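Local coordinates for Lmo1076 protein (Listeria monocytogenes serovar 1/2a, PDB 5JQC), which is a putative secreted autolysin, probably an amidase or related hydrolase of the bacterial cell wall, represented here by three GW domains of SH3-like fold, at residues Q233-A237 and R238-Y242; G87-D90 and K91-V95; F161-G165 and K166-W170; K216-G220 and A221-N225; G151-G155 and R156-Q160. All blocks are in the same frame, centred on the assembly; numbering follows the deposited sequence.

In the fold
Three GW domains follow one another along this chain, and each is sampled by at least one contact. Contact 2 lies in the first, contacts 3 and 5 in the second, and contacts 1 and 4 in the third. Contacts 3 and 5 share strand 156-163 as successive hairpins of one sheet, their centres about 17 Å apart, and they touch where the ring of Trp-170 lies against Tyr-158 and Gln-160. Contacts 1 and 4 have centres about 18 Å apart without touching. Between contacts 2 and 4 the centres are about 69 Å apart, a measure of how extended the three-domain array is. Glycerol, sulfate and a short glycol lie beside Lys-91, Arg-156 and Arg-238 respectively.

Contact 1: Q233-A237 and R238-Y242; sequences QAKTA and RGTWY
Thr-236 and Trp-241 cross at about a right angle on one side of a tight hairpin, the hydroxyl meeting the edge of the indole. Trp-241 NE1 donates to Thr-236 OG1 at 3.2 Å, and the oxygen lies close to the ring plane, 14° out of it. Thr-236 holds OG1 between its backbone N and carbonyl carbon (chi1 66°), which turns the hydroxyl toward the indole and also brings it within a weak bond of Arg-238 N, at 3.3 Å. On the other side of the hairpin Gln-233 and Tyr-242 run side by side in the same direction, with amide and ring planes 39° apart; Gln-233 CB lies 3.7 Å from Tyr-242 CE1. Farther toward the turn, the aliphatic part of Lys-235 slants across Thr-240, with CG 3.9 Å from Thr-240 OG1.

The backbone sets this register. Ala-234 and Trp-241 form a hydrogen-bonded antiparallel pair, in which Trp-241 N reaches Ala-234 O at 2.8 Å, and Thr-236 pairs with Gly-239 across a type I turn. The backbone angles of Gly-239 would press a CB against the preceding carbonyl oxygen, which favours glycine here. Outside the hairpin, Trp-241 also meets the ring of Tyr-207, and the guanidinium of Arg-238 is engaged by Asp-180.

The polar edge of a buried indole is thus satisfied inside the hairpin itself: the single Thr-236 hydroxyl accepts from the ring and, more weakly, from the turn backbone, tying the rotation of Trp-241 to the shape of the turn.

Contact 2: G87-D90 and K91-V95; sequences GWMD and KRAFV
Met-89, a selenomethionine in this crystal, slants past the outer end of the Phe-94 ring, its methyl CE 3.5 Å from Phe-94 CZ. Its CG stands anti to the backbone N (chi1 178°), 3.8 Å from Ala-93 CB, and a bend at chi3 then directs CE to Phe-94. The Phe-94 ring turns an edge to the backbone, where Asp-90 O lies near its plane, 3.3 Å from Phe-94 CE1. That same carbonyl accepts the N-H of Ala-93, closing the 3-10 turn 91-93 in the short connection between 84-90 and 94-96, the two outermost strands of the first GW domain's five-stranded sheet. Outside the turn, Phe-94 meets Phe-79 edge-to-face.

Asp-90 and Arg-92 form the polar half. The guanidinium grips the carboxylate side-on: Arg-92 NH2 reaches Asp-90 OD2 at 2.6 Å on its syn side, while Arg-92 NE points to OD1 at 3.3 Å. The two flat groups are 49° apart, so the pairing is not coplanar. Asp-90 OD1 also takes Arg-92 N at 3.2 Å, from the same face as NE, making an Asx turn.

Three bonds from a single arginine therefore fix the carboxylate, and the salt bridge would be expected to favour its ionised form although Asp-90 is buried.

Contact 3: F161-G165 and K166-W170; sequences FQVGG and KTIGW
Phe-161 has chi1 at 72°, which swings the ring toward the partner strand, against Ile-168. Ile-168 in turn sets CG1 beside its own backbone N (chi1 -57°) and meets the far end of the ring with CB and CG2, each 3.5 Å from Phe-161 CZ. Its CG1 continues to Val-163, 4.0 Å from Val-163 CG2, so the isoleucine bridges two residues of strand 156-163. On the other side of the hairpin, Gln-162 crosses Thr-167 obliquely, and Gln-162 NE2 donates to Thr-167 OG1 at 2.9 Å, with the hydroxyl close to the amide plane.

The register shifts by one residue between Phe-161 and Gln-162, a beta bulge: Phe-161 O accepts from Ile-168 N at 2.8 Å, whereas Phe-161 N donates to Gly-169 O at 3.1 Å. Gly-164 and Gly-165, both at positive phi, occupy the two central positions of the type I' turn.

Strand 166-172 is an outermost strand of its five-stranded sheet, with 144-153 lying on the far side of 156-163. Short strand 120-121 packs on the apolar side through Leu-120, which touches Phe-161 and Ile-168, while Phe-176 meets the Phe-161 ring edge-to-face.

Contact 4: K216-G220 and A221-N225; sequences KLSTG and AKYNN
Ser-218 points its side chain toward the turn that follows, with OG 4.0 Å from Tyr-223 CE1, near the ring plane and at its edge. With chi1 at 79° the hydroxyl folds back over the main chain and donates to Thr-219 O at 3.0 Å, from above the plane of that carbonyl. It is also 4.0 Å from Lys-222 CE, where the bent lysine chain folds back over the serine. Next, Thr-219 OG1 lies 3.7 Å from Ala-221 CB, a loose contact at the surface.

Gly-220, which is buried, supplies the main polar link. Its carbonyl oxygen accepts the backbone N-H of Tyr-223 at 3.1 Å, the donor standing well above the carbonyl plane, in keeping with the tight 3-10 winding at 221-222. The same oxygen lies near the plane of the Tyr-223 ring, at its edge.

Around this turn, the weakly bonded strand 218-219 pairs with 201-202, whose Val-202 touches both Ser-218 and Tyr-223. The Tyr-223 ring packs on Ile-194 of strand 184-194 and meets Phe-244 of strand 239-246 edge-to-face, while the Asn-224 amide hydrogen-bonds to Ala-197 N and the Asp-198 carboxylate just before strand 226-236 begins.

Contact 5: G151-G155 and R156-Q160; sequences GQISG and RTYYQ
Gly-151 pairs with Tyr-158 and Ile-153 with Arg-156 through backbone hydrogen bonds, as two antiparallel hydrogen-bonded pairs. Tyr-158 N reaches Gly-151 O at 2.9 Å, and nearer the turn Ile-153 N and Arg-156 O are 3.0 Å apart. The returning bond, from Arg-156 N to Ile-153 O, is also 3.0 Å long, but its donor stands 55° above the carbonyl plane at the bond that closes the turn. A CA-H...O contact of 3.2 Å from Gln-152 CA to Arg-156 O adds to the pairing.

Apolar packing is concentrated between Ile-153 and Tyr-158, whose side chains are set at an angle to each other. The CG2 methyl of Ile-153 approaches Tyr-158 CE2 at 3.7 Å, while the ring turns its edge toward Gly-151 O.

On the opposite side of the hairpin Gln-152 and Thr-157 lie side by side, pointing the same way, in van der Waals contact with Gln-152 CG 3.5 Å from Thr-157 OG1.

Charge enters through Arg-156. Its chain bends at chi2 (123°) and carries the guanidinium back over the turn, so that Ser-154 CB faces one side of it loosely; outside the hairpin, Arg-156 NE forms a salt bridge with a bound sulfate, probably from the crystallisation liquor.

Ser-154 and Gly-155, both at positive phi, are the centre of a beta hairpin with a two-residue type I' turn, here connecting strands 144-153 and 156-163 in the SH3-like sheet of the second GW domain.

Contact 1: Q233-A237 and R238-Y242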
# COMPACT_ATOMS: atom_id res chain seq x y z
N GLN A 233 -25.94 17.43 12.01
CA GLN A 233 -26.11 16.32 11.09
C GLN A 233 -24.80 16.05 10.36
O GLN A 233 -24.01 16.96 10.07
CB GLN A 233 -27.22 16.57 10.07
CG GLN A 233 -26.81 17.48 8.93
CD GLN A 233 -27.91 17.66 7.91
OE1 GLN A 233 -28.84 16.85 7.83
NE2 GLN A 233 -27.81 18.72 7.12
N ALA A 234 -24.58 14.77 10.05
CA ALA A 234 -23.37 14.31 9.39
C ALA A 234 -23.72 13.19 8.42
O ALA A 234 -24.59 12.36 8.70
CB ALA A 234 -22.32 13.84 10.40
N LYS A 235 -23.05 13.17 7.27
CA LYS A 235 -23.25 12.10 6.29
C LYS A 235 -21.94 11.37 6.05
O LYS A 235 -20.92 12.00 5.77
CB LYS A 235 -23.82 12.66 4.98
CG LYS A 235 -24.22 11.58 3.97
CD LYS A 235 -25.01 12.16 2.79
CE LYS A 235 -24.37 13.44 2.18
NZ LYS A 235 -23.23 13.20 1.23
N THR A 236 -21.98 10.04 6.19
CA THR A 236 -20.93 9.15 5.68
C THR A 236 -21.51 8.24 4.61
O THR A 236 -22.73 8.16 4.40
CB THR A 236 -20.31 8.28 6.78
OG1 THR A 236 -21.30 7.36 7.26
CG2 THR A 236 -19.77 9.10 7.91
N ALA A 237 -20.60 7.53 3.94
CA ALA A 237 -20.99 6.53 2.95
C ALA A 237 -22.06 5.57 3.48
O ALA A 237 -22.90 5.10 2.70
CB ALA A 237 -19.76 5.75 2.51
N ARG A 238 -22.08 5.31 4.78
CA ARG A 238 -23.02 4.38 5.39
C ARG A 238 -24.37 5.00 5.76
O ARG A 238 -25.31 4.25 6.02
CB ARG A 238 -22.40 3.77 6.65
CG ARG A 238 -21.11 3.03 6.36
CD ARG A 238 -20.74 2.03 7.44
NE ARG A 238 -20.36 0.74 6.87
CZ ARG A 238 -19.21 0.51 6.24
NH1 ARG A 238 -18.30 1.48 6.11
NH2 ARG A 238 -18.97 -0.69 5.74
N GLY A 239 -24.49 6.33 5.83
CA GLY A 239 -25.80 6.90 6.13
C GLY A 239 -25.70 8.34 6.62
O GLY A 239 -24.72 9.03 6.37
N THR A 240 -26.77 8.76 7.29
CA THR A 240 -26.87 10.10 7.85
C THR A 240 -27.19 10.00 9.33
O THR A 240 -28.11 9.27 9.73
CB THR A 240 -27.93 10.93 7.12
OG1 THR A 240 -27.61 11.02 5.73
CG2 THR A 240 -27.99 12.31 7.71
N TRP A 241 -26.44 10.75 10.13
CA TRP A 241 -26.45 10.66 11.58
C TRP A 241 -26.84 12.01 12.16
O TRP A 241 -26.43 13.06 11.65
CB TRP A 241 -25.06 10.21 12.05
CG TRP A 241 -24.54 9.08 11.15
CD1 TRP A 241 -23.80 9.20 9.99
CD2 TRP A 241 -24.77 7.67 11.32
NE1 TRP A 241 -23.55 7.96 9.44
CE2 TRP A 241 -24.13 7.01 10.24
CE3 TRP A 241 -25.44 6.91 12.28
CZ2 TRP A 241 -24.15 5.63 10.10
CZ3 TRP A 241 -25.46 5.53 12.14
CH2 TRP A 241 -24.82 4.91 11.05
N TYR A 242 -27.66 11.99 13.20
CA TYR A 242 -28.08 13.19 13.90
C TYR A 242 -27.46 13.19 15.29
O TYR A 242 -27.51 12.17 15.98
CB TYR A 242 -29.61 13.27 14.01
CG TYR A 242 -30.29 13.58 12.71
CD1 TYR A 242 -29.55 14.03 11.63
CD2 TYR A 242 -31.66 13.44 12.56
CE1 TYR A 242 -30.15 14.33 10.44
CE2 TYR A 242 -32.28 13.73 11.36
CZ TYR A 242 -31.51 14.18 10.30
OH TYR A 242 -32.08 14.49 9.08

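Contact 2: G87-D90 and K91-V95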
# COMPACT_ATOMS: atom_id res chain seq x y z
N GLY A 87 28.29 -2.66 -18.34
CA GLY A 87 28.38 -3.26 -19.66
C GLY A 87 27.13 -4.08 -19.95
O GLY A 87 26.05 -3.78 -19.46
N TRP A 88 27.33 -5.13 -20.75
CA TRP A 88 26.26 -6.04 -21.13
C TRP A 88 26.57 -7.44 -20.64
O TRP A 88 27.72 -7.88 -20.69
CB TRP A 88 26.09 -6.10 -22.63
CG TRP A 88 25.75 -4.82 -23.21
CD1 TRP A 88 26.56 -3.73 -23.30
CD2 TRP A 88 24.52 -4.47 -23.83
NE1 TRP A 88 25.90 -2.71 -23.93
CE2 TRP A 88 24.64 -3.14 -24.27
CE3 TRP A 88 23.31 -5.15 -24.04
CZ2 TRP A 88 23.60 -2.47 -24.92
CZ3 TRP A 88 22.28 -4.48 -24.69
CH2 TRP A 88 22.44 -3.16 -25.12
N MSE A 89 25.53 -8.15 -20.21
CA MSE A 89 25.68 -9.53 -19.76
C MSE A 89 24.41 -10.32 -20.09
O MSE A 89 23.32 -9.75 -20.20
CB MSE A 89 25.99 -9.56 -18.26
CG MSE A 89 26.12 -10.96 -17.67
SE MSE A 89 27.16 -11.06 -16.02
CE MSE A 89 26.19 -9.78 -14.89
N ASP A 90 24.60 -11.62 -20.32
CA ASP A 90 23.51 -12.56 -20.54
C ASP A 90 22.38 -12.29 -19.55
O ASP A 90 22.60 -12.27 -18.33
CB ASP A 90 24.03 -14.00 -20.37
CG ASP A 90 23.17 -15.04 -21.08
OD1 ASP A 90 21.93 -14.94 -21.10
OD2 ASP A 90 23.77 -15.99 -21.62
N LYS A 91 21.17 -12.09 -20.08
CA LYS A 91 20.01 -11.84 -19.24
C LYS A 91 19.82 -12.92 -18.18
O LYS A 91 19.29 -12.64 -17.09
CB LYS A 91 18.76 -11.72 -20.11
CG LYS A 91 17.49 -11.43 -19.36
CD LYS A 91 16.39 -11.15 -20.34
CE LYS A 91 15.16 -10.64 -19.64
NZ LYS A 91 14.12 -10.29 -20.65
N ARG A 92 20.25 -14.15 -18.46
CA ARG A 92 20.09 -15.25 -17.52
C ARG A 92 20.92 -15.04 -16.25
O ARG A 92 20.61 -15.64 -15.22
CB ARG A 92 20.48 -16.58 -18.18
CG ARG A 92 19.47 -17.12 -19.19
CD ARG A 92 20.01 -18.39 -19.87
NE ARG A 92 21.25 -18.09 -20.58
CZ ARG A 92 22.15 -18.99 -20.98
NH1 ARG A 92 21.98 -20.30 -20.74
NH2 ARG A 92 23.24 -18.57 -21.62
N ALA A 93 21.95 -14.21 -16.31
CA ALA A 93 22.72 -13.92 -15.11
C ALA A 93 21.96 -13.07 -14.08
O ALA A 93 22.52 -12.79 -13.01
CB ALA A 93 24.02 -13.21 -15.49
N PHE A 94 20.70 -12.66 -14.34
CA PHE A 94 20.00 -11.71 -13.48
C PHE A 94 18.64 -12.25 -13.02
O PHE A 94 17.97 -12.98 -13.75
CB PHE A 94 19.73 -10.36 -14.19
CG PHE A 94 20.95 -9.70 -14.78
CD1 PHE A 94 21.45 -10.09 -16.01
CD2 PHE A 94 21.56 -8.64 -14.12
CE1 PHE A 94 22.56 -9.45 -16.55
CE2 PHE A 94 22.66 -8.01 -14.66
CZ PHE A 94 23.16 -8.41 -15.87
N VAL A 95 18.23 -11.82 -11.82
CA VAL A 95 16.86 -12.00 -11.33
C VAL A 95 16.19 -10.63 -11.23
O VAL A 95 16.58 -9.79 -10.40
CB VAL A 95 16.83 -12.70 -9.97
CG1 VAL A 95 15.40 -12.85 -9.49
CG2 VAL A 95 17.49 -14.08 -10.06

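Contact 3: F161-G165 and K166-W170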
# COMPACT_ATOMS: atom_id res chain seq x y z
N PHE A 161 1.75 3.03 6.03
CA PHE A 161 0.98 3.58 7.14
C PHE A 161 1.88 4.21 8.19
O PHE A 161 3.06 3.87 8.34
CB PHE A 161 0.12 2.50 7.81
CG PHE A 161 0.92 1.51 8.61
CD1 PHE A 161 1.63 0.50 7.99
CD2 PHE A 161 0.99 1.61 9.98
CE1 PHE A 161 2.38 -0.38 8.72
CE2 PHE A 161 1.74 0.73 10.71
CZ PHE A 161 2.43 -0.27 10.08
N GLN A 162 1.28 5.12 8.96
CA GLN A 162 1.95 5.84 10.04
C GLN A 162 1.22 5.60 11.36
O GLN A 162 -0.01 5.51 11.39
CB GLN A 162 1.99 7.33 9.76
CG GLN A 162 2.55 7.67 8.39
CD GLN A 162 2.57 9.17 8.14
OE1 GLN A 162 1.55 9.85 8.25
NE2 GLN A 162 3.74 9.69 7.80
N VAL A 163 2.00 5.49 12.44
CA VAL A 163 1.49 5.43 13.81
C VAL A 163 2.22 6.50 14.62
O VAL A 163 3.46 6.52 14.67
CB VAL A 163 1.67 4.03 14.43
CG1 VAL A 163 1.13 3.98 15.86
CG2 VAL A 163 0.97 2.97 13.59
N GLY A 164 1.46 7.39 15.25
CA GLY A 164 2.05 8.51 15.96
C GLY A 164 2.91 9.42 15.10
O GLY A 164 4.01 9.80 15.51
N GLY A 165 2.43 9.77 13.90
CA GLY A 165 3.16 10.70 13.06
C GLY A 165 4.37 10.14 12.35
O GLY A 165 4.95 10.84 11.52
N LYS A 166 4.76 8.89 12.63
CA LYS A 166 5.94 8.28 12.03
C LYS A 166 5.52 7.17 11.04
O LYS A 166 4.76 6.26 11.40
CB LYS A 166 6.87 7.70 13.11
CG LYS A 166 7.91 8.68 13.67
CD LYS A 166 7.29 9.78 14.54
CE LYS A 166 8.31 10.80 15.06
NZ LYS A 166 7.65 11.98 15.71
N THR A 167 6.04 7.25 9.81
CA THR A 167 5.82 6.20 8.81
C THR A 167 6.47 4.89 9.27
O THR A 167 7.69 4.82 9.45
CB THR A 167 6.40 6.61 7.46
OG1 THR A 167 5.79 7.82 7.02
CG2 THR A 167 6.16 5.49 6.42
N ILE A 168 5.66 3.85 9.44
CA ILE A 168 6.16 2.58 9.96
C ILE A 168 6.64 1.66 8.85
O ILE A 168 7.67 1.00 8.98
CB ILE A 168 5.07 1.91 10.80
CG1 ILE A 168 4.62 2.86 11.92
CG2 ILE A 168 5.58 0.62 11.39
CD1 ILE A 168 5.73 3.20 12.89
N GLY A 169 5.90 1.58 7.76
CA GLY A 169 6.22 0.60 6.74
C GLY A 169 4.97 0.24 5.96
O GLY A 169 4.07 1.06 5.79
N TRP A 170 4.95 -1.00 5.48
CA TRP A 170 3.89 -1.50 4.63
C TRP A 170 3.25 -2.73 5.25
O TRP A 170 3.94 -3.62 5.77
CB TRP A 170 4.42 -1.84 3.23
CG TRP A 170 4.90 -0.64 2.43
CD1 TRP A 170 6.09 0.02 2.55
CD2 TRP A 170 4.20 -0.01 1.35
NE1 TRP A 170 6.18 1.03 1.62
CE2 TRP A 170 5.03 1.04 0.87
CE3 TRP A 170 2.96 -0.21 0.74
CZ2 TRP A 170 4.66 1.86 -0.18
CZ3 TRP A 170 2.59 0.62 -0.30
CH2 TRP A 170 3.44 1.63 -0.76

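Contact 4: K216-G220 and A221-N225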
# COMPACT_ATOMS: atom_id res chain seq x y z
N LYS A 216 -21.72 1.07 19.97
CA LYS A 216 -22.81 1.86 20.52
C LYS A 216 -22.65 2.08 22.02
O LYS A 216 -22.04 1.28 22.74
CB LYS A 216 -24.16 1.18 20.22
CG LYS A 216 -24.46 -0.14 20.94
CD LYS A 216 -25.60 -0.91 20.25
CE LYS A 216 -25.13 -1.52 18.90
NZ LYS A 216 -26.19 -2.31 18.20
N LEU A 217 -23.15 3.23 22.48
CA LEU A 217 -23.28 3.49 23.90
C LEU A 217 -24.57 2.90 24.46
O LEU A 217 -24.61 2.53 25.63
CB LEU A 217 -23.23 5.00 24.16
CG LEU A 217 -21.92 5.70 23.79
CD1 LEU A 217 -22.11 7.21 23.85
CD2 LEU A 217 -20.80 5.24 24.71
N SER A 218 -25.61 2.81 23.63
CA SER A 218 -26.87 2.15 23.96
C SER A 218 -27.66 1.98 22.66
O SER A 218 -27.20 2.37 21.58
CB SER A 218 -27.68 2.94 24.99
OG SER A 218 -28.35 4.03 24.38
N THR A 219 -28.85 1.40 22.78
CA THR A 219 -29.80 1.44 21.68
C THR A 219 -30.70 2.66 21.84
O THR A 219 -30.83 3.23 22.92
CB THR A 219 -30.63 0.15 21.61
OG1 THR A 219 -31.29 -0.07 22.86
CG2 THR A 219 -29.74 -1.04 21.27
N GLY A 220 -31.31 3.06 20.72
CA GLY A 220 -32.28 4.15 20.76
C GLY A 220 -33.62 3.78 21.36
O GLY A 220 -34.49 4.65 21.48
N ALA A 221 -33.80 2.50 21.73
CA ALA A 221 -35.04 2.05 22.36
C ALA A 221 -35.35 2.87 23.60
O ALA A 221 -36.50 3.27 23.80
CB ALA A 221 -34.94 0.56 22.72
N LYS A 222 -34.33 3.17 24.41
CA LYS A 222 -34.52 3.89 25.66
C LYS A 222 -35.16 5.27 25.45
O LYS A 222 -35.87 5.76 26.33
CB LYS A 222 -33.18 4.00 26.39
CG LYS A 222 -33.12 5.05 27.48
CD LYS A 222 -31.88 4.87 28.34
CE LYS A 222 -30.61 4.85 27.52
NZ LYS A 222 -29.42 4.64 28.39
N TYR A 223 -34.96 5.88 24.28
CA TYR A 223 -35.45 7.23 24.02
C TYR A 223 -36.72 7.26 23.19
O TYR A 223 -36.98 8.25 22.49
CB TYR A 223 -34.36 8.07 23.34
CG TYR A 223 -33.02 8.07 24.03
CD1 TYR A 223 -32.04 7.15 23.68
CD2 TYR A 223 -32.73 8.99 25.03
CE1 TYR A 223 -30.81 7.14 24.31
CE2 TYR A 223 -31.50 8.99 25.67
CZ TYR A 223 -30.55 8.06 25.30
OH TYR A 223 -29.32 8.05 25.92
N ASN A 224 -37.53 6.20 23.24
CA ASN A 224 -38.70 6.14 22.38
C ASN A 224 -39.82 7.04 22.87
O ASN A 224 -39.99 7.25 24.08
CB ASN A 224 -39.20 4.70 22.26
CG ASN A 224 -38.42 3.91 21.25
OD1 ASN A 224 -37.96 4.45 20.25
ND2 ASN A 224 -38.26 2.62 21.52
N ASN A 225 -40.59 7.56 21.91
CA ASN A 225 -41.67 8.51 22.18
C ASN A 225 -41.16 9.69 23.02
O ASN A 225 -41.83 10.18 23.93
CB ASN A 225 -42.86 7.82 22.85
CG ASN A 225 -44.14 8.64 22.77
OD1 ASN A 225 -44.30 9.51 21.90
ND2 ASN A 225 -45.07 8.37 23.69

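Contact 5: G151-G155 and R156-Q160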
# COMPACT_ATOMS: atom_id res chain seq x y z
N GLY A 151 -0.09 -0.06 -2.84
CA GLY A 151 0.53 -0.72 -3.97
C GLY A 151 0.11 -2.16 -3.97
O GLY A 151 -0.14 -2.73 -2.90
N GLN A 152 0.04 -2.78 -5.15
CA GLN A 152 -0.41 -4.16 -5.24
C GLN A 152 0.68 -5.03 -5.84
O GLN A 152 1.53 -4.55 -6.59
CB GLN A 152 -1.67 -4.28 -6.09
CG GLN A 152 -2.85 -3.56 -5.47
CD GLN A 152 -4.09 -3.64 -6.34
OE1 GLN A 152 -4.04 -4.09 -7.49
NE2 GLN A 152 -5.23 -3.21 -5.78
N ILE A 153 0.63 -6.30 -5.47
CA ILE A 153 1.52 -7.31 -6.03
C ILE A 153 0.95 -8.67 -5.68
O ILE A 153 0.47 -8.90 -4.56
CB ILE A 153 2.97 -7.14 -5.53
CG1 ILE A 153 3.90 -8.01 -6.36
CG2 ILE A 153 3.11 -7.53 -4.08
CD1 ILE A 153 5.34 -7.65 -6.18
N SER A 154 0.98 -9.56 -6.66
CA SER A 154 0.50 -10.93 -6.50
C SER A 154 -0.97 -10.95 -6.09
O SER A 154 -1.44 -11.88 -5.44
CB SER A 154 1.35 -11.70 -5.50
OG SER A 154 2.64 -11.89 -6.04
N GLY A 155 -1.71 -9.92 -6.51
CA GLY A 155 -3.11 -9.84 -6.19
C GLY A 155 -3.43 -9.36 -4.80
O GLY A 155 -4.61 -9.35 -4.42
N ARG A 156 -2.43 -8.94 -4.02
CA ARG A 156 -2.66 -8.40 -2.68
C ARG A 156 -2.34 -6.91 -2.63
O ARG A 156 -1.42 -6.44 -3.31
CB ARG A 156 -1.83 -9.15 -1.63
CG ARG A 156 -2.21 -10.61 -1.46
CD ARG A 156 -0.95 -11.47 -1.71
NE ARG A 156 -1.25 -12.82 -2.18
CZ ARG A 156 -0.44 -13.87 -2.03
NH1 ARG A 156 -0.78 -15.06 -2.50
NH2 ARG A 156 0.73 -13.72 -1.40
N THR A 157 -3.10 -6.18 -1.83
CA THR A 157 -2.91 -4.75 -1.63
C THR A 157 -2.19 -4.51 -0.31
O THR A 157 -2.54 -5.11 0.71
CB THR A 157 -4.25 -4.03 -1.65
OG1 THR A 157 -4.99 -4.43 -2.81
CG2 THR A 157 -4.06 -2.53 -1.68
N TYR A 158 -1.19 -3.64 -0.35
CA TYR A 158 -0.37 -3.30 0.80
C TYR A 158 -0.47 -1.81 1.06
O TYR A 158 -0.24 -1.00 0.15
CB TYR A 158 1.08 -3.68 0.54
CG TYR A 158 1.26 -5.17 0.45
CD1 TYR A 158 1.38 -5.94 1.60
CD2 TYR A 158 1.28 -5.83 -0.78
CE1 TYR A 158 1.52 -7.29 1.55
CE2 TYR A 158 1.44 -7.21 -0.85
CZ TYR A 158 1.55 -7.93 0.33
OH TYR A 158 1.69 -9.30 0.30
N TYR A 159 -0.78 -1.44 2.29
CA TYR A 159 -0.87 -0.03 2.69
C TYR A 159 0.42 0.40 3.35
O TYR A 159 0.93 -0.30 4.24
CB TYR A 159 -2.00 0.19 3.69
CG TYR A 159 -3.35 0.18 3.09
CD1 TYR A 159 -3.54 0.41 1.74
CD2 TYR A 159 -4.45 -0.05 3.89
CE1 TYR A 159 -4.81 0.40 1.20
CE2 TYR A 159 -5.72 -0.06 3.38
CZ TYR A 159 -5.90 0.17 2.03
OH TYR A 159 -7.18 0.16 1.52
N GLN A 160 0.93 1.56 2.96
CA GLN A 160 1.96 2.23 3.74
C GLN A 160 1.27 3.09 4.79
O GLN A 160 0.29 3.78 4.49
CB GLN A 160 2.85 3.08 2.83
CG GLN A 160 4.09 3.57 3.54
CD GLN A 160 4.93 4.48 2.69
OE1 GLN A 160 4.40 5.23 1.87
NE2 GLN A 160 6.24 4.41 2.87